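Local structure of probable ubiquitin-conjugating enzyme E2 7 (Caenorhabditis elegans, 1PZV) at residues A55-P60 and H113-I118; K66-K71 and E107-V112; P79-E84 and I123-D128; I89-D94 and L119-S124. The protein probably accepts ubiquitin from an E1 enzyme as a thioester on its own cysteine and catalyses its covalent attachment to other proteins. All coordinates share one frame; numbering follows the deposited sequence.

How the contacts relate
Contacts 1, 4 and 3 follow one another along helix 115-127, from its N-terminal end to its C-terminal end: the first rests on strand 52-58, the other two on the loops 89-94 and 79-84. Contact 2 lies beside contacts 1 and 4, its centre about 7 Å from each, and packs the loop leading into the helix on the residues that lead into strand 69-72. Its Lys-66 NZ forms a salt bridge with Asp-94 OD1 of contact 4. Contacts 3 and 4 flank the predicted thioester cysteine, Cys-88: the side chains of Asn-80 and Ile-89 come to about 5 and 6 Å from it, whereas that of Pro-67 in contact 2 is about 11 Å away.

Contact 1. Residues A55-P60 and H113-I118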
loop_
_atom_site.group_PDB
_atom_site.type_symbol
_atom_site.label_atom_id
_atom_site.label_comp_id
_atom_site.label_asym_id
_atom_site.label_seq_id
_atom_site.Cartn_x
_atom_site.Cartn_y
_atom_site.Cartn_z
ATOM N N ALA A 55 -3.085 4.433 5.359
ATOM C CA ALA A 55 -2.205 3.290 5.606
ATOM C C ALA A 55 -0.990 3.668 6.445
ATOM O O ALA A 55 -0.597 4.837 6.524
ATOM C CB ALA A 55 -1.759 2.664 4.275
ATOM N N ILE A 56 -0.386 2.669 7.067
ATOM C CA ILE A 56 0.772 2.921 7.894
ATOM C C ILE A 56 1.963 2.077 7.511
ATOM O O ILE A 56 1.853 0.857 7.342
ATOM C CB ILE A 56 0.443 2.702 9.362
ATOM C CG1 ILE A 56 -0.506 3.811 9.820
ATOM C CG2 ILE A 56 1.725 2.660 10.186
ATOM C CD1 ILE A 56 -0.841 3.784 11.282
ATOM N N LEU A 57 3.100 2.756 7.357
ATOM C CA LEU A 57 4.361 2.116 7.000
ATOM C C LEU A 57 5.257 2.018 8.222
ATOM O O LEU A 57 5.525 3.017 8.890
ATOM C CB LEU A 57 5.086 2.914 5.914
ATOM C CG LEU A 57 4.587 2.827 4.474
ATOM C CD1 LEU A 57 5.290 3.869 3.643
ATOM C CD2 LEU A 57 4.847 1.442 3.915
ATOM N N ASP A 58 5.707 0.808 8.517
ATOM C CA ASP A 58 6.599 0.579 9.645
ATOM C C ASP A 58 7.983 0.303 9.084
ATOM O O ASP A 58 8.170 -0.673 8.351
ATOM C CB ASP A 58 6.121 -0.623 10.455
ATOM C CG ASP A 58 4.890 -0.314 11.280
ATOM O OD1 ASP A 58 5.037 0.286 12.364
ATOM O OD2 ASP A 58 3.776 -0.657 10.839
ATOM N N PHE A 59 8.947 1.161 9.409
ATOM C CA PHE A 59 10.307 0.966 8.915
ATOM C C PHE A 59 11.242 0.422 9.987
ATOM O O PHE A 59 11.341 0.980 11.086
ATOM C CB PHE A 59 10.912 2.280 8.402
ATOM C CG PHE A 59 10.187 2.883 7.240
ATOM C CD1 PHE A 59 9.046 3.660 7.439
ATOM C CD2 PHE A 59 10.641 2.672 5.941
ATOM C CE1 PHE A 59 8.375 4.226 6.359
ATOM C CE2 PHE A 59 9.976 3.234 4.855
ATOM C CZ PHE A 59 8.839 4.009 5.063
ATOM N N PRO A 60 11.957 -0.672 9.676
ATOM C CA PRO A 60 12.891 -1.260 10.639
ATOM C C PRO A 60 14.008 -0.257 10.939
ATOM O O PRO A 60 14.120 0.778 10.279
ATOM C CB PRO A 60 13.407 -2.490 9.907
ATOM C CG PRO A 60 13.376 -2.061 8.484
ATOM C CD PRO A 60 12.026 -1.385 8.389
ATOM N N HIS A 113 16.163 0.192 -3.163
ATOM C CA HIS A 113 14.763 0.606 -3.299
ATOM C C HIS A 113 14.388 1.735 -2.331
ATOM O O HIS A 113 15.003 1.900 -1.274
ATOM C CB HIS A 113 13.804 -0.582 -3.094
ATOM C CG HIS A 113 13.768 -1.546 -4.243
ATOM N ND1 HIS A 113 13.971 -1.156 -5.549
ATOM C CD2 HIS A 113 13.501 -2.875 -4.285
ATOM C CE1 HIS A 113 13.832 -2.202 -6.346
ATOM N NE2 HIS A 113 13.547 -3.257 -5.604
ATOM N N THR A 114 13.370 2.507 -2.705
ATOM C CA THR A 114 12.908 3.622 -1.883
ATOM C C THR A 114 11.400 3.555 -1.621
ATOM O O THR A 114 10.679 2.722 -2.199
ATOM C CB THR A 114 13.208 4.976 -2.556
ATOM O OG1 THR A 114 12.398 5.117 -3.728
ATOM C CG2 THR A 114 14.669 5.065 -2.942
ATOM N N VAL A 115 10.941 4.434 -0.732
ATOM C CA VAL A 115 9.532 4.499 -0.388
ATOM C C VAL A 115 8.798 4.687 -1.704
ATOM O O VAL A 115 7.714 4.135 -1.920
ATOM C CB VAL A 115 9.250 5.691 0.554
ATOM C CG1 VAL A 115 7.768 5.787 0.850
ATOM C CG2 VAL A 115 10.036 5.524 1.847
ATOM N N GLU A 116 9.425 5.464 -2.582
ATOM C CA GLU A 116 8.875 5.738 -3.891
ATOM C C GLU A 116 8.626 4.435 -4.638
ATOM O O GLU A 116 7.565 4.248 -5.224
ATOM C CB GLU A 116 9.834 6.617 -4.692
ATOM C CG GLU A 116 9.370 6.881 -6.126
ATOM C CD GLU A 116 10.364 7.698 -6.938
ATOM O OE1 GLU A 116 10.072 7.954 -8.129
ATOM O OE2 GLU A 116 11.431 8.083 -6.391
ATOM N N THR A 117 9.609 3.540 -4.615
ATOM C CA THR A 117 9.496 2.247 -5.281
ATOM C C THR A 117 8.288 1.476 -4.731
ATOM O O THR A 117 7.469 0.943 -5.484
ATOM C CB THR A 117 10.782 1.392 -5.066
ATOM O OG1 THR A 117 11.935 2.128 -5.500
ATOM C CG2 THR A 117 10.700 0.088 -5.868
ATOM N N ILE A 118 8.192 1.420 -3.411
ATOM C CA ILE A 118 7.090 0.749 -2.747
ATOM C C ILE A 118 5.780 1.366 -3.212
ATOM O O ILE A 118 4.905 0.662 -3.725
ATOM C CB ILE A 118 7.180 0.908 -1.208
ATOM C CG1 ILE A 118 8.393 0.149 -0.687
ATOM C CG2 ILE A 118 5.917 0.386 -0.536
ATOM C CD1 ILE A 118 8.710 0.431 0.754
#
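Val-115, in the first turn of helix 115-127, sends its two methyl groups to two different partners on the strand side. CG1 meets Leu-57 CD1 at 4.2 Å, while CG2 lies 3.8 Å from Phe-59 CZ and equally near CE2 of that ring, which it approaches obliquely. This split follows from chi1 of 177°: CG1 extends opposite the backbone N and CG2 opposite the carbonyl carbon, so each branch reaches its own residue. One turn on, Ile-118 adds a more distant apolar neighbour, its CG2 4.7 Å from Leu-57 CD2.

These residues are buried. Trp-36 of strand 35-41 touches Leu-57, Phe-59 and Val-115, and Tyr-63 meets the Phe-59 ring edge-to-face, so the contact belongs to the core between the sheet and the helix start. The outer flank is different in kind. Glu-116 extends on the exposed side of the helix, and the CB of Thr-114 points away from the strand. Here the polar groups serve the helix end itself, where Thr-114 and Thr-117 form a capping box. Thr-114 N donates to Thr-117 OG1 at 3.2 Å along a nearly straight path (174°), and the reciprocal bond from Thr-117 N to Thr-114 OG1, 3.3 Å long, is weak. A methyl group of Thr-117, CG2, also lies over one face of the His-113 ring, toward its rim.

The chemistry is thus divided: purely apolar contacts join helix to strand, while the capping box probably helps to hold the first turn, and with it Val-115, in place.

Contact 2. Residues K66-K71 and E107-V112; sequences KPPKMK and ERWLPV
Trp-109 lies across the proline pair Pro-67 and Pro-68, with Pro-67 CA 3.9 Å above the centre of the indole on the face it shares with Pro-68 CD. From the backbone outward, CB has Pro-67 CB 4.0 Å away. CG extends opposite the backbone N (chi1 171°), which carries the ring over the prolines, and it meets Pro-67 CB at 3.8 Å. At CD1 the neighbour is Pro-67 CD, 3.5 Å off; the same carbon stands over the five-membered ring in a CH-pi contact, 29° from the ring normal. CD2 faces Pro-67 CB, and CE2 faces Pro-67 CA.

The two prolines belong to the Tyr-Pro-x-x-Pro-Pro sequence characteristic of ubiquitin-conjugating enzymes, which leads into strand 69-72, the last of the four-stranded meander. The tryptophan comes from the long loop between that strand and helix 115-127, so this CH-pi and apolar contact ties the loop to the residues leading into the edge strand. NE1 hydrogen-bonds to Pro-64 O; Lys-66 N is nearby, but both are donors. With an alanine in place of Trp-109, Pro-67 and Pro-68 would probably lose the flat surface they rest on and Pro-64 O its N-H donor. On the six-membered ring, CZ3 lies 4.3 Å from Pro-68 CD, and the indole also touches Ile-118 of the helix.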
loop_
_atom_site.group_PDB
_atom_site.type_symbol
_atom_site.label_atom_id
_atom_site.label_comp_id
_atom_site.label_asym_id
_atom_site.label_seq_id
_atom_site.Cartn_x
_atom_site.Cartn_y
_atom_site.Cartn_z
ATOM N N LYS A 66 16.160 -3.921 4.516
ATOM C CA LYS A 66 15.100 -4.574 5.268
ATOM C C LYS A 66 13.832 -3.800 4.952
ATOM O O LYS A 66 13.686 -2.640 5.331
ATOM C CB LYS A 66 15.411 -4.544 6.771
ATOM C CG LYS A 66 14.311 -5.107 7.664
ATOM C CD LYS A 66 13.961 -6.556 7.348
ATOM C CE LYS A 66 12.765 -7.007 8.194
ATOM N NZ LYS A 66 12.362 -8.416 7.929
ATOM N N PRO A 67 12.904 -4.436 4.227
ATOM C CA PRO A 67 11.627 -3.840 3.826
ATOM C C PRO A 67 10.770 -3.383 4.996
ATOM O O PRO A 67 10.847 -3.922 6.105
ATOM C CB PRO A 67 10.927 -4.963 3.054
ATOM C CG PRO A 67 12.008 -5.896 2.688
ATOM C CD PRO A 67 12.961 -5.852 3.840
ATOM N N PRO A 68 9.959 -2.351 4.767
ATOM C CA PRO A 68 9.089 -1.866 5.831
ATOM C C PRO A 68 7.814 -2.692 5.719
ATOM O O PRO A 68 7.584 -3.340 4.699
ATOM C CB PRO A 68 8.873 -0.411 5.448
ATOM C CG PRO A 68 8.871 -0.475 3.945
ATOM C CD PRO A 68 10.052 -1.370 3.672
ATOM N N LYS A 69 6.996 -2.691 6.760
ATOM C CA LYS A 69 5.742 -3.432 6.713
ATOM C C LYS A 69 4.647 -2.429 6.388
ATOM O O LYS A 69 4.624 -1.333 6.952
ATOM C CB LYS A 69 5.456 -4.112 8.061
ATOM C CG LYS A 69 6.394 -5.277 8.383
ATOM C CD LYS A 69 5.929 -6.058 9.609
ATOM C CE LYS A 69 6.721 -7.353 9.778
ATOM N NZ LYS A 69 6.209 -8.193 10.904
ATOM N N MET A 70 3.757 -2.779 5.464
ATOM C CA MET A 70 2.679 -1.869 5.112
ATOM C C MET A 70 1.327 -2.425 5.494
ATOM O O MET A 70 0.892 -3.440 4.955
ATOM C CB MET A 70 2.694 -1.555 3.621
ATOM C CG MET A 70 1.676 -0.495 3.230
ATOM S SD MET A 70 1.954 0.081 1.561
ATOM C CE MET A 70 0.817 1.445 1.454
ATOM N N LYS A 71 0.665 -1.749 6.427
ATOM C CA LYS A 71 -0.648 -2.170 6.889
ATOM C C LYS A 71 -1.711 -1.128 6.569
ATOM O O LYS A 71 -1.625 0.014 7.012
ATOM C CB LYS A 71 -0.632 -2.410 8.405
ATOM C CG LYS A 71 -2.007 -2.720 8.965
ATOM C CD LYS A 71 -1.947 -3.210 10.410
ATOM C CE LYS A 71 -3.349 -3.535 10.931
ATOM N NZ LYS A 71 -3.318 -4.271 12.228
ATOM N N GLU A 107 12.390 -8.470 -8.141
ATOM C CA GLU A 107 11.022 -8.699 -7.668
ATOM C C GLU A 107 10.903 -8.427 -6.164
ATOM O O GLU A 107 10.018 -7.687 -5.721
ATOM C CB GLU A 107 10.601 -10.156 -7.951
ATOM C CG GLU A 107 10.379 -10.516 -9.427
ATOM C CD GLU A 107 9.100 -9.915 -9.999
ATOM O OE1 GLU A 107 8.773 -10.194 -11.173
ATOM O OE2 GLU A 107 8.420 -9.159 -9.273
ATOM N N ARG A 108 11.790 -9.052 -5.394
ATOM C CA ARG A 108 11.827 -8.904 -3.940
ATOM C C ARG A 108 12.387 -7.535 -3.563
ATOM O O ARG A 108 12.632 -6.696 -4.426
ATOM C CB ARG A 108 12.708 -9.998 -3.312
ATOM C CG ARG A 108 12.005 -11.317 -2.990
ATOM C CD ARG A 108 11.369 -11.971 -4.221
ATOM N NE ARG A 108 10.499 -13.084 -3.836
ATOM C CZ ARG A 108 9.524 -13.588 -4.592
ATOM N NH1 ARG A 108 8.797 -14.599 -4.133
ATOM N NH2 ARG A 108 9.270 -13.087 -5.798
ATOM N N TRP A 109 12.599 -7.320 -2.271
ATOM C CA TRP A 109 13.132 -6.055 -1.803
ATOM C C TRP A 109 14.649 -5.895 -1.929
ATOM O O TRP A 109 15.419 -6.735 -1.460
ATOM C CB TRP A 109 12.737 -5.826 -0.354
ATOM C CG TRP A 109 13.436 -4.645 0.259
ATOM C CD1 TRP A 109 14.611 -4.658 0.966
ATOM C CD2 TRP A 109 13.019 -3.276 0.200
ATOM N NE1 TRP A 109 14.951 -3.383 1.346
ATOM C CE2 TRP A 109 13.998 -2.512 0.886
ATOM C CE3 TRP A 109 11.923 -2.618 -0.375
ATOM C CZ2 TRP A 109 13.904 -1.118 1.023
ATOM C CZ3 TRP A 109 11.832 -1.231 -0.239
ATOM C CH2 TRP A 109 12.823 -0.497 0.451
ATOM N N LEU A 110 15.068 -4.796 -2.547
ATOM C CA LEU A 110 16.481 -4.495 -2.722
ATOM C C LEU A 110 16.857 -3.306 -1.845
ATOM O O LEU A 110 15.998 -2.490 -1.496
ATOM C CB LEU A 110 16.762 -4.189 -4.186
ATOM C CG LEU A 110 16.731 -5.421 -5.086
ATOM C CD1 LEU A 110 16.821 -4.996 -6.545
ATOM C CD2 LEU A 110 17.882 -6.348 -4.703
ATOM N N PRO A 111 18.144 -3.192 -1.465
ATOM C CA PRO A 111 18.580 -2.077 -0.615
ATOM C C PRO A 111 18.599 -0.742 -1.352
ATOM O O PRO A 111 18.639 0.311 -0.718
ATOM C CB PRO A 111 19.975 -2.507 -0.155
ATOM C CG PRO A 111 19.951 -4.006 -0.294
ATOM C CD PRO A 111 19.223 -4.180 -1.602
ATOM N N VAL A 112 18.582 -0.800 -2.686
ATOM C CA VAL A 112 18.572 0.406 -3.516
ATOM C C VAL A 112 17.142 0.912 -3.715
ATOM O O VAL A 112 16.927 1.942 -4.363
ATOM C CB VAL A 112 19.206 0.166 -4.932
ATOM C CG1 VAL A 112 20.675 -0.213 -4.796
ATOM C CG2 VAL A 112 18.437 -0.910 -5.693
#

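Contact 3. Residues P79-E84 and I123-D128; sequences PNIDKE and ISMLTD
The His-Pro-Asn sequence that marks ubiquitin-conjugating enzymes ends at Asn-80, and this residue and the next, Ile-81, rest on Met-125 near the end of helix 115-127. Met-125 reaches out with chi1 166° and an extended second torsion, then bends at chi3 (76°), which turns its methyl aside to meet Ile-81. Ile-81 CD1 lies 3.4 Å from Met-125 CE and 3.5 Å from SD, the two side chains crossing at about a right angle. The sulfur has a second neighbour in Asn-80 CB at 3.9 Å, and Met-125 CG follows at 4.2 Å from that carbon. Val-87 touches both Ile-81 and Met-125, and His-78 also reaches Met-125.

In the UBC fold the His-Pro-Asn segment lies just ahead of the active-site cysteine, and here the Asn-80 side chain is about 5 Å from that of Cys-88, the predicted thioester residue. A backbone hydrogen bond also joins these two residues. The amide end of Asn-80 is turned to another partner: ND2 donates to Asn-130 O, in the loop that follows the helix. An alanine at Met-125 removes the thioether arm, which is likely to open a gap beside Ile-81 CD1 and Asn-80 CB and leave the Ile-81 side chain freer to turn.

Along the exposed side of the helix end, Thr-127 OG1 donates to Ile-123 O at 2.6 Å from above the carbonyl plane. The same oxygen accepts the helical bond from Thr-127 N, 2.9 Å away.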
loop_
_atom_site.group_PDB
_atom_site.type_symbol
_atom_site.label_atom_id
_atom_site.label_comp_id
_atom_site.label_asym_id
_atom_site.label_seq_id
_atom_site.Cartn_x
_atom_site.Cartn_y
_atom_site.Cartn_z
ATOM N N PRO A 79 -7.305 -8.804 -3.246
ATOM C CA PRO A 79 -6.666 -10.121 -3.227
ATOM C C PRO A 79 -5.325 -10.123 -2.490
ATOM O O PRO A 79 -4.981 -11.104 -1.821
ATOM C CB PRO A 79 -6.495 -10.436 -4.710
ATOM C CG PRO A 79 -7.724 -9.806 -5.311
ATOM C CD PRO A 79 -7.808 -8.477 -4.594
ATOM N N ASN A 80 -4.572 -9.027 -2.607
ATOM C CA ASN A 80 -3.259 -8.943 -1.977
ATOM C C ASN A 80 -3.170 -8.173 -0.676
ATOM O O ASN A 80 -2.087 -7.825 -0.217
ATOM C CB ASN A 80 -2.258 -8.404 -2.980
ATOM C CG ASN A 80 -2.172 -9.276 -4.213
ATOM O OD1 ASN A 80 -2.536 -8.847 -5.313
ATOM N ND2 ASN A 80 -1.708 -10.524 -4.036
ATOM N N ILE A 81 -4.322 -7.904 -0.084
ATOM C CA ILE A 81 -4.374 -7.240 1.204
ATOM C C ILE A 81 -5.144 -8.266 2.032
ATOM O O ILE A 81 -6.275 -8.611 1.682
ATOM C CB ILE A 81 -5.197 -5.948 1.163
ATOM C CG1 ILE A 81 -4.816 -5.109 -0.054
ATOM C CG2 ILE A 81 -4.968 -5.160 2.444
ATOM C CD1 ILE A 81 -3.422 -4.549 -0.002
ATOM N N ASP A 82 -4.543 -8.782 3.100
ATOM C CA ASP A 82 -5.260 -9.761 3.901
ATOM C C ASP A 82 -6.417 -9.107 4.657
ATOM O O ASP A 82 -6.671 -7.907 4.521
ATOM C CB ASP A 82 -4.321 -10.498 4.881
ATOM C CG ASP A 82 -3.733 -9.590 5.948
ATOM O OD1 ASP A 82 -4.424 -8.653 6.399
ATOM O OD2 ASP A 82 -2.577 -9.831 6.356
ATOM N N LYS A 83 -7.115 -9.917 5.442
ATOM C CA LYS A 83 -8.258 -9.475 6.233
ATOM C C LYS A 83 -7.854 -8.544 7.375
ATOM O O LYS A 83 -8.701 -8.020 8.096
ATOM C CB LYS A 83 -8.992 -10.707 6.787
ATOM C CG LYS A 83 -8.170 -12.018 6.716
ATOM C CD LYS A 83 -6.853 -11.928 7.504
ATOM C CE LYS A 83 -6.039 -13.217 7.409
ATOM N NZ LYS A 83 -4.789 -13.165 8.233
ATOM N N GLU A 84 -6.553 -8.342 7.539
ATOM C CA GLU A 84 -6.063 -7.462 8.593
ATOM C C GLU A 84 -5.470 -6.184 7.999
ATOM O O GLU A 84 -4.825 -5.408 8.698
ATOM C CB GLU A 84 -5.023 -8.193 9.445
ATOM C CG GLU A 84 -5.544 -9.510 10.009
ATOM C CD GLU A 84 -4.553 -10.202 10.935
ATOM O OE1 GLU A 84 -4.390 -9.746 12.095
ATOM O OE2 GLU A 84 -3.938 -11.202 10.495
ATOM N N ILE A 123 0.584 1.134 -6.665
ATOM C CA ILE A 123 -0.386 1.525 -7.663
ATOM C C ILE A 123 -0.612 0.284 -8.536
ATOM O O ILE A 123 -1.735 0.004 -8.962
ATOM C CB ILE A 123 0.131 2.670 -8.550
ATOM C CG1 ILE A 123 0.146 3.973 -7.754
ATOM C CG2 ILE A 123 -0.749 2.806 -9.804
ATOM C CD1 ILE A 123 0.647 5.152 -8.548
ATOM N N SER A 124 0.464 -0.457 -8.796
ATOM C CA SER A 124 0.383 -1.671 -9.590
ATOM C C SER A 124 -0.534 -2.688 -8.917
ATOM O O SER A 124 -1.411 -3.257 -9.552
ATOM C CB SER A 124 1.768 -2.298 -9.754
ATOM O OG SER A 124 2.579 -1.575 -10.652
ATOM N N MET A 125 -0.318 -2.929 -7.631
ATOM C CA MET A 125 -1.147 -3.876 -6.913
ATOM C C MET A 125 -2.639 -3.577 -7.061
ATOM O O MET A 125 -3.444 -4.488 -7.291
ATOM C CB MET A 125 -0.797 -3.878 -5.434
ATOM C CG MET A 125 -1.839 -4.590 -4.602
ATOM S SD MET A 125 -1.421 -4.603 -2.885
ATOM C CE MET A 125 -1.818 -2.884 -2.437
ATOM N N LEU A 126 -3.007 -2.306 -6.909
ATOM C CA LEU A 126 -4.404 -1.914 -7.026
ATOM C C LEU A 126 -4.891 -1.998 -8.485
ATOM O O LEU A 126 -6.033 -2.372 -8.756
ATOM C CB LEU A 126 -4.587 -0.496 -6.487
ATOM C CG LEU A 126 -4.192 -0.259 -5.024
ATOM C CD1 LEU A 126 -4.257 1.229 -4.725
ATOM C CD2 LEU A 126 -5.099 -1.039 -4.078
ATOM N N THR A 127 -4.013 -1.666 -9.422
ATOM C CA THR A 127 -4.356 -1.690 -10.838
ATOM C C THR A 127 -4.333 -3.098 -11.437
ATOM O O THR A 127 -5.115 -3.417 -12.343
ATOM C CB THR A 127 -3.374 -0.826 -11.656
ATOM O OG1 THR A 127 -3.202 0.435 -11.005
ATOM C CG2 THR A 127 -3.900 -0.608 -13.071
ATOM N N ASP A 128 -3.435 -3.935 -10.928
ATOM C CA ASP A 128 -3.278 -5.292 -11.445
ATOM C C ASP A 128 -2.865 -6.272 -10.348
ATOM O O ASP A 128 -1.681 -6.550 -10.164
ATOM C CB ASP A 128 -2.216 -5.278 -12.539
ATOM C CG ASP A 128 -2.428 -6.356 -13.555
ATOM O OD1 ASP A 128 -2.456 -7.554 -13.167
ATOM O OD2 ASP A 128 -2.573 -5.993 -14.745
#

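Contact 4. Residues I89-D94 and L119-S124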
loop_
_atom_site.group_PDB
_atom_site.type_symbol
_atom_site.label_atom_id
_atom_site.label_comp_id
_atom_site.label_asym_id
_atom_site.label_seq_id
_atom_site.Cartn_x
_atom_site.Cartn_y
_atom_site.Cartn_z
ATOM N N ILE A 89 2.951 -8.007 -0.887
ATOM C CA ILE A 89 3.486 -7.976 -2.250
ATOM C C ILE A 89 4.985 -8.310 -2.242
ATOM O O ILE A 89 5.659 -8.112 -1.232
ATOM C CB ILE A 89 3.235 -6.601 -2.895
ATOM C CG1 ILE A 89 3.849 -5.495 -2.020
ATOM C CG2 ILE A 89 1.729 -6.411 -3.097
ATOM C CD1 ILE A 89 3.645 -4.097 -2.543
ATOM N N SER A 90 5.490 -8.824 -3.363
ATOM C CA SER A 90 6.893 -9.247 -3.484
ATOM C C SER A 90 7.949 -8.273 -2.972
ATOM O O SER A 90 8.812 -8.639 -2.162
ATOM C CB SER A 90 7.227 -9.576 -4.941
ATOM O OG SER A 90 6.341 -10.542 -5.472
ATOM N N ILE A 91 7.879 -7.039 -3.460
ATOM C CA ILE A 91 8.844 -6.021 -3.101
ATOM C C ILE A 91 8.937 -5.717 -1.607
ATOM O O ILE A 91 9.793 -4.951 -1.185
ATOM C CB ILE A 91 8.569 -4.729 -3.885
ATOM C CG1 ILE A 91 9.771 -3.796 -3.782
ATOM C CG2 ILE A 91 7.308 -4.058 -3.366
ATOM C CD1 ILE A 91 9.642 -2.563 -4.619
ATOM N N LEU A 92 8.058 -6.299 -0.802
ATOM C CA LEU A 92 8.129 -6.072 0.634
ATOM C C LEU A 92 8.777 -7.295 1.238
ATOM O O LEU A 92 9.182 -7.299 2.405
ATOM C CB LEU A 92 6.746 -5.850 1.237
ATOM C CG LEU A 92 6.074 -4.523 0.876
ATOM C CD1 LEU A 92 4.771 -4.376 1.659
ATOM C CD2 LEU A 92 7.007 -3.359 1.197
ATOM N N HIS A 93 8.877 -8.342 0.425
ATOM C CA HIS A 93 9.496 -9.591 0.859
ATOM C C HIS A 93 10.984 -9.384 1.030
ATOM O O HIS A 93 11.548 -8.446 0.492
ATOM C CB HIS A 93 9.220 -10.737 -0.128
ATOM C CG HIS A 93 7.726 -10.968 -0.333
ATOM N ND1 HIS A 93 7.224 -11.818 -1.276
ATOM C CD2 HIS A 93 6.658 -10.415 0.307
ATOM C CE1 HIS A 93 5.889 -11.788 -1.233
ATOM N NE2 HIS A 93 5.538 -10.947 -0.286
ATOM N N ASP A 94 11.638 -10.277 1.748
ATOM C CA ASP A 94 13.018 -10.002 2.054
ATOM C C ASP A 94 13.789 -11.181 2.600
ATOM O O ASP A 94 13.486 -11.643 3.685
ATOM C CB ASP A 94 13.043 -8.955 3.163
ATOM C CG ASP A 94 12.436 -9.445 4.476
ATOM O OD1 ASP A 94 13.181 -9.927 5.353
ATOM O OD2 ASP A 94 11.198 -9.357 4.630
ATOM N N LEU A 119 5.644 2.679 -3.038
ATOM C CA LEU A 119 4.410 3.339 -3.426
ATOM C C LEU A 119 4.038 3.075 -4.884
ATOM O O LEU A 119 2.855 2.904 -5.219
ATOM C CB LEU A 119 4.489 4.840 -3.146
ATOM C CG LEU A 119 4.576 5.210 -1.657
ATOM C CD1 LEU A 119 4.389 6.715 -1.493
ATOM C CD2 LEU A 119 3.518 4.468 -0.879
ATOM N N LEU A 120 5.041 3.020 -5.749
ATOM C CA LEU A 120 4.782 2.760 -7.152
ATOM C C LEU A 120 4.268 1.348 -7.344
ATOM O O LEU A 120 3.280 1.132 -8.049
ATOM C CB LEU A 120 6.051 2.964 -7.988
ATOM C CG LEU A 120 6.420 4.426 -8.256
ATOM C CD1 LEU A 120 7.757 4.521 -8.959
ATOM C CD2 LEU A 120 5.313 5.062 -9.089
ATOM N N SER A 121 4.928 0.374 -6.723
ATOM C CA SER A 121 4.472 -1.001 -6.883
ATOM C C SER A 121 3.075 -1.164 -6.265
ATOM O O SER A 121 2.363 -2.124 -6.567
ATOM C CB SER A 121 5.478 -1.996 -6.274
ATOM O OG SER A 121 5.415 -2.012 -4.865
ATOM N N VAL A 122 2.677 -0.215 -5.418
ATOM C CA VAL A 122 1.345 -0.262 -4.808
ATOM C C VAL A 122 0.260 0.177 -5.807
ATOM O O VAL A 122 -0.861 -0.343 -5.794
ATOM C CB VAL A 122 1.272 0.608 -3.552
ATOM C CG1 VAL A 122 -0.167 0.670 -3.035
ATOM C CG2 VAL A 122 2.197 0.046 -2.506
ATOM N N ILE A 123 0.584 1.134 -6.665
ATOM C CA ILE A 123 -0.386 1.525 -7.663
ATOM C C ILE A 123 -0.612 0.284 -8.536
ATOM O O ILE A 123 -1.735 0.004 -8.962
ATOM C CB ILE A 123 0.131 2.670 -8.550
ATOM C CG1 ILE A 123 0.146 3.973 -7.754
ATOM C CG2 ILE A 123 -0.749 2.806 -9.804
ATOM C CD1 ILE A 123 0.647 5.152 -8.548
ATOM N N SER A 124 0.464 -0.457 -8.796
ATOM C CA SER A 124 0.383 -1.671 -9.590
ATOM C C SER A 124 -0.534 -2.688 -8.917
ATOM O O SER A 124 -1.411 -3.257 -9.552
ATOM C CB SER A 124 1.768 -2.298 -9.754
ATOM O OG SER A 124 2.579 -1.575 -10.652
#
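Ile-89 and Ile-91 press their branched side chains against one side of helix 115-127, where Ser-121 and Val-122 receive them. At the start of 119-124, Leu-119 turns instead to Phe-23 of strand 23-27, and Leu-120 touches Val-20. Ser-121 then carries most of the contact. Its OG stands between the backbone N and the carbonyl carbon (chi1 75°), where it faces the loop yet stays hydrogen-bonded to Ile-118 O of the preceding turn. With its polar need met inside the helix, the oxygen can sit among methyl groups: Ile-91 CG2 is 3.2 Å from Ser-121 OG, and Ile-89 CD1 approaches the same oxygen to 3.6 Å. The carbon behind it, Ser-121 CB, is 4.0 Å from Ile-91 CG2.

Val-122 touches Ile-89 more loosely, its CG2 4.4 Å from Ile-89 CD1, and it also touches Met-70 of strand 69-72. Ile-123 returns to Phe-23, its N bonded to Leu-119 O at 3.2 Å. Beyond the segment, Met-125 meets Ile-89 from the next turn.

On the loop side, Ile-91 lies in a short 3-10 turn, 90-92, and Ile-89 just before it; Leu-92 N donates to Ile-89 O at 3.0 Å. Ile-89 directly follows Cys-88, the predicted thioester cysteine. A short 3-10 turn just after the active-site cysteine, backed by the long central helix, is characteristic of the ubiquitin-conjugating enzyme fold.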